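Local coordinates for CRISPR-associated protein CasA/Cse1 (Thermus thermophilus, PDB 4AN8) that probably serves as the large CasA/Cse1 subunit of the CRISPR Cascade ribonucleoprotein complex, which defends the bacterium against invading mobile genetic elements, at residues 338-350 and 356-368. Residues are numbered along the deposited sequence; the frame is centred on the assembly and turned at random.
Sequences EGRITLRVLGQVS and LDIRREVYPLPSG
Val345 sets its CG2 methyl against the edge of the Tyr363 ring, near the ring plane and 3.9 Å from CE2, on one face of an antiparallel beta hairpin. Strands 342-350 and 356-364 pair from Thr342–Pro364 to Val349–Asp357, and straight bonds such as Val345 N to Glu361 O (2.6 Å) keep the register. The amphipathic side chain of Tyr363 suits its place: its apolar ring packs on Val345, while OH reaches Glu361 OE1 at 2.8 Å, from above the carboxylate plane. The other oxygen, Glu361 OE2, takes NE and NH2 of Arg359 side-on, in the guanidinium plane, with NH2 at 2.9 Å on the syn lone pair. A bend at chi3 (57°) turns the Arg359 guanidinium back toward Glu361; NH1 lies 3.7 Å from Val349 CG2 and hydrogen-bonds to Ser298 O. Gly347 puts no side chain on this face, and its pair with Arg359 is the ladder's widest, Gly347 N to Arg359 O being only a weak bond. Val349 O receives Leu356 N (2.7 Å) and, weakly, Asp357 N, so two residues stand against one: a classic beta bulge.

On the other face Arg344 and Arg360 run side by side, guanidinium planes 58° apart, and converge on Glu53 of helix 50-67, whose carboxylate forms salt bridges with both. Leu346 CD2 lies 3.9 Å from Arg360 CG, covering the aliphatic part of that chain. Beyond the paired strands, Leu365 CD1 meets Ile341 CG2 at 3.9 Å. Strand 342-351 is the middle of a three-stranded sheet with 191-195 on its other side; helix 50-67 packs against Leu346 and Ile358, and helix 320-333 touches Ile341 and Leu365.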
loop_
_atom_site.group_PDB
_atom_site.type_symbol
_atom_site.label_atom_id
_atom_site.label_comp_id
_atom_site.label_asym_id
_atom_site.label_seq_id
_atom_site.Cartn_x
_atom_site.Cartn_y
_atom_site.Cartn_z
ATOM N N GLU A 338 -21.578 -3.558 15.361
ATOM C CA GLU A 338 -20.142 -3.342 15.527
ATOM C C GLU A 338 -19.300 -4.574 15.191
ATOM O O GLU A 338 -19.522 -5.658 15.730
ATOM C CB GLU A 338 -19.821 -2.859 16.945
ATOM C CG GLU A 338 -20.388 -1.490 17.286
ATOM C CD GLU A 338 -21.584 -1.562 18.219
ATOM O OE1 GLU A 338 -21.898 -2.667 18.712
ATOM O OE2 GLU A 338 -22.210 -0.508 18.460
ATOM N N GLY A 339 -18.335 -4.392 14.291
ATOM C CA GLY A 339 -17.389 -5.439 13.953
ATOM C C GLY A 339 -15.947 -5.021 14.199
ATOM O O GLY A 339 -15.668 -3.867 14.551
ATOM N N ARG A 340 -15.028 -5.964 14.011
ATOM C CA ARG A 340 -13.600 -5.713 14.204
ATOM C C ARG A 340 -12.923 -5.240 12.905
ATOM O O ARG A 340 -12.752 -6.000 11.956
ATOM C CB ARG A 340 -12.927 -6.960 14.780
ATOM C CG ARG A 340 -13.752 -7.591 15.895
ATOM C CD ARG A 340 -12.988 -8.630 16.696
ATOM N NE ARG A 340 -13.787 -9.110 17.822
ATOM C CZ ARG A 340 -13.330 -9.896 18.790
ATOM N NH1 ARG A 340 -12.067 -10.298 18.781
ATOM N NH2 ARG A 340 -14.136 -10.276 19.773
ATOM N N ILE A 341 -12.544 -3.970 12.872
ATOM C CA ILE A 341 -12.033 -3.363 11.657
ATOM C C ILE A 341 -10.600 -2.829 11.822
ATOM O O ILE A 341 -10.332 -2.052 12.734
ATOM C CB ILE A 341 -13.015 -2.268 11.178
ATOM C CG1 ILE A 341 -14.345 -2.929 10.781
ATOM C CG2 ILE A 341 -12.428 -1.447 10.018
ATOM C CD1 ILE A 341 -15.508 -1.947 10.580
ATOM N N THR A 342 -9.672 -3.260 10.959
ATOM C CA THR A 342 -8.302 -2.750 11.043
ATOM C C THR A 342 -7.877 -1.987 9.793
ATOM O O THR A 342 -8.622 -1.908 8.819
ATOM C CB THR A 342 -7.265 -3.852 11.317
ATOM O OG1 THR A 342 -7.080 -4.635 10.139
ATOM C CG2 THR A 342 -7.683 -4.738 12.448
ATOM N N LEU A 343 -6.675 -1.428 9.823
ATOM C CA LEU A 343 -6.130 -0.742 8.651
ATOM C C LEU A 343 -4.824 -1.381 8.223
ATOM O O LEU A 343 -3.855 -1.422 9.006
ATOM C CB LEU A 343 -5.890 0.726 8.963
ATOM C CG LEU A 343 -5.267 1.658 7.921
ATOM C CD1 LEU A 343 -6.175 1.839 6.682
ATOM C CD2 LEU A 343 -4.938 3.016 8.567
ATOM N N ARG A 344 -4.782 -1.891 6.994
ATOM C CA ARG A 344 -3.514 -2.352 6.443
ATOM C C ARG A 344 -2.900 -1.303 5.527
ATOM O O ARG A 344 -3.604 -0.681 4.728
ATOM C CB ARG A 344 -3.696 -3.659 5.702
ATOM C CG ARG A 344 -4.230 -4.733 6.579
ATOM C CD ARG A 344 -4.076 -6.049 5.913
ATOM N NE ARG A 344 -4.158 -7.125 6.889
ATOM C CZ ARG A 344 -3.588 -8.309 6.716
ATOM N NH1 ARG A 344 -2.896 -8.548 5.605
ATOM N NH2 ARG A 344 -3.705 -9.244 7.650
ATOM N N VAL A 345 -1.603 -1.077 5.660
ATOM C CA VAL A 345 -0.900 -0.232 4.709
ATOM C C VAL A 345 0.031 -1.116 3.891
ATOM O O VAL A 345 0.813 -1.885 4.449
ATOM C CB VAL A 345 -0.107 0.887 5.383
ATOM C CG1 VAL A 345 0.577 1.753 4.307
ATOM C CG2 VAL A 345 -1.040 1.747 6.267
ATOM N N LEU A 346 -0.092 -1.028 2.571
ATOM C CA LEU A 346 0.691 -1.839 1.636
ATOM C C LEU A 346 1.408 -0.950 0.622
ATOM O O LEU A 346 0.835 0.018 0.128
ATOM C CB LEU A 346 -0.229 -2.804 0.876
ATOM C CG LEU A 346 -1.232 -3.599 1.698
ATOM C CD1 LEU A 346 -2.222 -4.351 0.793
ATOM C CD2 LEU A 346 -0.519 -4.541 2.662
ATOM N N GLY A 347 2.649 -1.279 0.297
ATOM C CA GLY A 347 3.395 -0.515 -0.691
ATOM C C GLY A 347 4.885 -0.862 -0.763
ATOM O O GLY A 347 5.351 -1.761 -0.071
ATOM N N GLN A 348 5.620 -0.143 -1.612
ATOM C CA GLN A 348 7.047 -0.369 -1.793
ATOM C C GLN A 348 7.785 0.796 -1.197
ATOM O O GLN A 348 7.306 1.918 -1.265
ATOM C CB GLN A 348 7.439 -0.376 -3.284
ATOM C CG GLN A 348 6.522 -1.054 -4.167
ATOM C CD GLN A 348 7.070 -1.224 -5.565
ATOM O OE1 GLN A 348 7.541 -2.298 -5.917
ATOM N NE2 GLN A 348 6.951 -0.184 -6.392
ATOM N N VAL A 349 8.967 0.537 -0.658
ATOM C CA VAL A 349 9.887 1.624 -0.372
ATOM C C VAL A 349 10.760 1.744 -1.606
ATOM O O VAL A 349 11.397 0.768 -2.024
ATOM C CB VAL A 349 10.790 1.324 0.829
ATOM C CG1 VAL A 349 11.619 2.574 1.176
ATOM C CG2 VAL A 349 9.949 0.874 2.002
ATOM N N SER A 350 10.776 2.909 -2.225
ATOM C CA SER A 350 11.471 2.972 -3.493
ATOM C C SER A 350 12.420 4.141 -3.585
ATOM O O SER A 350 12.406 5.043 -2.756
ATOM C CB SER A 350 10.494 2.993 -4.673
ATOM O OG SER A 350 9.867 4.251 -4.789
ATOM N N LEU A 356 13.602 -0.636 -2.774
ATOM C CA LEU A 356 14.424 -0.994 -1.614
ATOM C C LEU A 356 13.786 -2.038 -0.719
ATOM O O LEU A 356 14.479 -2.764 0.006
ATOM C CB LEU A 356 14.732 0.239 -0.758
ATOM C CG LEU A 356 15.464 1.391 -1.440
ATOM C CD1 LEU A 356 15.685 2.513 -0.454
ATOM C CD2 LEU A 356 16.792 0.912 -2.035
ATOM N N ASP A 357 12.463 -2.094 -0.729
ATOM C CA ASP A 357 11.757 -2.894 0.262
ATOM C C ASP A 357 10.265 -2.914 -0.044
ATOM O O ASP A 357 9.742 -2.049 -0.756
ATOM C CB ASP A 357 12.004 -2.331 1.669
ATOM C CG ASP A 357 11.689 -3.336 2.783
ATOM O OD1 ASP A 357 11.749 -4.565 2.547
ATOM O OD2 ASP A 357 11.389 -2.886 3.917
ATOM N N ILE A 358 9.593 -3.903 0.522
ATOM C CA ILE A 358 8.171 -4.083 0.341
ATOM C C ILE A 358 7.583 -4.314 1.727
ATOM O O ILE A 358 8.098 -5.108 2.495
ATOM C CB ILE A 358 7.948 -5.230 -0.646
ATOM C CG1 ILE A 358 8.144 -4.697 -2.058
ATOM C CG2 ILE A 358 6.611 -5.821 -0.527
ATOM C CD1 ILE A 358 8.550 -5.742 -3.020
ATOM N N ARG A 359 6.538 -3.574 2.071
ATOM C CA ARG A 359 6.068 -3.565 3.450
ATOM C C ARG A 359 4.562 -3.689 3.590
ATOM O O ARG A 359 3.806 -3.140 2.778
ATOM C CB ARG A 359 6.553 -2.297 4.166
ATOM C CG ARG A 359 7.871 -2.495 4.881
ATOM C CD ARG A 359 8.608 -1.199 5.166
ATOM N NE ARG A 359 7.831 -0.237 5.948
ATOM C CZ ARG A 359 8.222 1.019 6.157
ATOM N NH1 ARG A 359 9.384 1.427 5.652
ATOM N NH2 ARG A 359 7.472 1.858 6.867
ATOM N N ARG A 360 4.162 -4.412 4.639
ATOM C CA ARG A 360 2.791 -4.526 5.092
ATOM C C ARG A 360 2.705 -3.975 6.517
ATOM O O ARG A 360 3.333 -4.495 7.435
ATOM C CB ARG A 360 2.334 -5.992 5.053
ATOM C CG ARG A 360 1.024 -6.294 5.797
ATOM C CD ARG A 360 0.256 -7.504 5.197
ATOM N NE ARG A 360 1.169 -8.546 4.743
ATOM C CZ ARG A 360 1.104 -9.180 3.576
ATOM N NH1 ARG A 360 0.162 -8.924 2.698
ATOM N NH2 ARG A 360 2.011 -10.092 3.290
ATOM N N GLU A 361 1.938 -2.912 6.713
ATOM C CA GLU A 361 1.726 -2.431 8.074
ATOM C C GLU A 361 0.273 -2.552 8.527
ATOM O O GLU A 361 -0.642 -2.382 7.744
ATOM C CB GLU A 361 2.264 -1.017 8.247
ATOM C CG GLU A 361 3.643 -1.044 8.828
ATOM C CD GLU A 361 4.482 0.116 8.395
ATOM O OE1 GLU A 361 3.980 1.267 8.446
ATOM O OE2 GLU A 361 5.648 -0.136 8.003
ATOM N N VAL A 362 0.077 -2.880 9.796
ATOM C CA VAL A 362 -1.253 -3.078 10.319
ATOM C C VAL A 362 -1.490 -2.100 11.476
ATOM O O VAL A 362 -0.645 -1.950 12.368
ATOM C CB VAL A 362 -1.454 -4.535 10.779
ATOM C CG1 VAL A 362 -2.901 -4.776 11.174
ATOM C CG2 VAL A 362 -1.052 -5.492 9.675
ATOM N N TYR A 363 -2.629 -1.415 11.448
ATOM C CA TYR A 363 -2.969 -0.467 12.508
ATOM C C TYR A 363 -4.408 -0.693 12.906
ATOM O O TYR A 363 -5.201 -1.185 12.108
ATOM C CB TYR A 363 -2.809 0.975 12.038
ATOM C CG TYR A 363 -1.405 1.322 11.649
ATOM C CD1 TYR A 363 -0.468 1.647 12.616
ATOM C CD2 TYR A 363 -1.003 1.292 10.321
ATOM C CE1 TYR A 363 0.824 1.939 12.281
ATOM C CE2 TYR A 363 0.300 1.589 9.965
ATOM C CZ TYR A 363 1.214 1.910 10.949
ATOM O OH TYR A 363 2.514 2.219 10.626
ATOM N N PRO A 364 -4.755 -0.347 14.152
ATOM C CA PRO A 364 -6.187 -0.305 14.444
ATOM C C PRO A 364 -6.830 0.762 13.573
ATOM O O PRO A 364 -6.127 1.622 13.028
ATOM C CB PRO A 364 -6.250 0.076 15.933
ATOM C CG PRO A 364 -4.882 0.502 16.310
ATOM C CD PRO A 364 -3.918 -0.117 15.340
ATOM N N LEU A 365 -8.142 0.678 13.407
ATOM C CA LEU A 365 -8.899 1.711 12.721
ATOM C C LEU A 365 -9.941 2.229 13.703
ATOM O O LEU A 365 -11.054 1.708 13.784
ATOM C CB LEU A 365 -9.569 1.151 11.469
ATOM C CG LEU A 365 -9.819 2.184 10.386
ATOM C CD1 LEU A 365 -10.062 1.522 9.049
ATOM C CD2 LEU A 365 -10.997 3.071 10.776
ATOM N N PRO A 366 -9.569 3.248 14.475
ATOM C CA PRO A 366 -10.357 3.771 15.606
ATOM C C PRO A 366 -11.706 4.307 15.135
ATOM O O PRO A 366 -11.750 4.959 14.106
ATOM C CB PRO A 366 -9.489 4.916 16.134
ATOM C CG PRO A 366 -8.088 4.648 15.554
ATOM C CD PRO A 366 -8.342 4.023 14.224
ATOM N N SER A 367 -12.774 4.063 15.881
ATOM C CA SER A 367 -14.117 4.406 15.418
ATOM C C SER A 367 -14.333 5.894 15.108
ATOM O O SER A 367 -15.016 6.237 14.142
ATOM C CB SER A 367 -15.170 3.909 16.411
ATOM O OG SER A 367 -14.857 4.318 17.730
ATOM N N GLY A 368 -13.757 6.774 15.918
ATOM C CA GLY A 368 -13.994 8.199 15.745
ATOM C C GLY A 368 -12.800 8.942 15.176
ATOM O O GLY A 368 -12.614 10.129 15.440
#